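Side-chain contact in Cag38821 (PDB 2X48), which is of unknown function but probably binds DNA through a helix-turn-helix: residues Gly42-Glu45 / Arg46-Arg49. Numbering follows the deposited sequence.
Sequences GVSE and RKVR
Arg46 meets Ser44 at the start of helix 45-52, its CB 3.8 Å from Ser44 OG, while the rest of its side chain leads outward. The turn gives a worked example of how a helix is begun, with Ser44 as N-cap. At Lys47 the cap itself is made: the backbone N donates to Ser44 OG at 3.3 Å, a weak but nearly straight bond. A chi1 of 67° sets the serine hydroxyl between its own backbone N and carbonyl carbon, turned back over the first turn. Lys47 CB and CG pass close to this oxygen, while the amine runs off toward Glu17, with which it forms a weak, long ion pair.

Val48 completes a hydrophobic staple. Its CG2 lies 3.6 Å from CG2 of Val43, the residue just before the cap, and the two side chains cross at about a right angle. Val48 N also donates to Ser44 O at 3.2 Å, and its side chain packs on Ile37 and Ala38 of helix 34-41. Arg49 N makes the next i to i+4 helical bond, to Glu45 O at 2.9 Å. Bent at chi3, the arginine turns its guanidinium back until NH2 is 4.1 Å from Glu45 CB, with Arg46 CA above one face, toward its rim. Glu45 OE1 stays 5.3 Å from Arg49 NH2, so their opposite charges probably attract without a salt bridge.

Cap and staple together probably help to set where the probable recognition helix begins, one offering a weak acceptor to a leading N-H and the other joining the turn to the buried valine.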
loop_
_atom_site.group_PDB
_atom_site.type_symbol
_atom_site.label_atom_id
_atom_site.label_comp_id
_atom_site.label_asym_id
_atom_site.label_seq_id
_atom_site.Cartn_x
_atom_site.Cartn_y
_atom_site.Cartn_z
ATOM N N GLY A 42 6.607 -2.164 0.444
ATOM C CA GLY A 42 7.871 -2.622 -0.127
ATOM C C GLY A 42 8.095 -2.151 -1.550
ATOM O O GLY A 42 8.765 -2.823 -2.341
ATOM N N VAL A 43 7.535 -0.988 -1.866
ATOM C CA VAL A 43 7.753 -0.327 -3.148
ATOM C C VAL A 43 8.374 1.054 -2.924
ATOM O O VAL A 43 8.626 1.457 -1.785
ATOM C CB VAL A 43 6.438 -0.197 -3.955
ATOM C CG1 VAL A 43 5.851 -1.570 -4.225
ATOM C CG2 VAL A 43 5.436 0.695 -3.229
ATOM N N SER A 44 8.642 1.760 -4.019
ATOM C CA SER A 44 9.204 3.106 -3.956
ATOM C C SER A 44 8.101 4.145 -3.794
ATOM O O SER A 44 6.925 3.865 -4.010
ATOM C CB SER A 44 10.022 3.408 -5.210
ATOM O OG SER A 44 9.195 3.475 -6.355
ATOM N N GLU A 45 8.502 5.350 -3.409
ATOM C CA GLU A 45 7.576 6.465 -3.276
ATOM C C GLU A 45 6.977 6.855 -4.633
ATOM O O GLU A 45 5.834 7.294 -4.701
ATOM C CB GLU A 45 8.265 7.662 -2.607
ATOM C CG GLU A 45 8.689 7.383 -1.160
ATOM C CD GLU A 45 9.143 8.624 -0.402
ATOM O OE1 GLU A 45 8.434 9.652 -0.441
ATOM O OE2 GLU A 45 10.206 8.560 0.258
ATOM N N ARG A 46 7.737 6.661 -5.706
ATOM C CA ARG A 46 7.246 6.921 -7.058
ATOM C C ARG A 46 6.091 5.999 -7.441
ATOM O O ARG A 46 5.081 6.465 -7.967
ATOM C CB ARG A 46 8.383 6.807 -8.071
ATOM C CG ARG A 46 9.373 7.932 -7.934
ATOM C CD ARG A 46 10.627 7.714 -8.765
ATOM N NE ARG A 46 10.386 7.798 -10.204
ATOM C CZ ARG A 46 10.176 8.928 -10.881
ATOM N NH1 ARG A 46 10.140 10.106 -10.261
ATOM N NH2 ARG A 46 9.990 8.877 -12.197
ATOM N N LYS A 47 6.243 4.702 -7.180
ATOM C CA LYS A 47 5.166 3.733 -7.413
ATOM C C LYS A 47 3.901 4.114 -6.634
ATOM O O LYS A 47 2.796 4.098 -7.177
ATOM C CB LYS A 47 5.611 2.323 -7.010
ATOM C CG LYS A 47 6.445 1.599 -8.048
ATOM C CD LYS A 47 5.576 1.016 -9.153
ATOM C CE LYS A 47 6.393 0.175 -10.112
ATOM N NZ LYS A 47 5.602 -0.255 -11.300
ATOM N N VAL A 48 4.079 4.461 -5.361
ATOM C CA VAL A 48 2.964 4.875 -4.511
ATOM C C VAL A 48 2.271 6.128 -5.056
ATOM O O VAL A 48 1.052 6.201 -5.044
ATOM C CB VAL A 48 3.399 5.132 -3.047
ATOM C CG1 VAL A 48 2.208 5.606 -2.214
ATOM C CG2 VAL A 48 4.035 3.878 -2.430
ATOM N N ARG A 49 3.033 7.107 -5.541
ATOM C CA ARG A 49 2.437 8.306 -6.133
ATOM C C ARG A 49 1.585 7.927 -7.347
ATOM O O ARG A 49 0.463 8.408 -7.478
ATOM C CB ARG A 49 3.503 9.358 -6.488
ATOM C CG ARG A 49 4.224 9.947 -5.262
ATOM C CD ARG A 49 4.850 11.319 -5.495
ATOM N NE ARG A 49 5.749 11.365 -6.654
ATOM C CZ ARG A 49 7.028 10.975 -6.661
ATOM N NH1 ARG A 49 7.741 11.069 -7.781
ATOM N NH2 ARG A 49 7.600 10.484 -5.564
#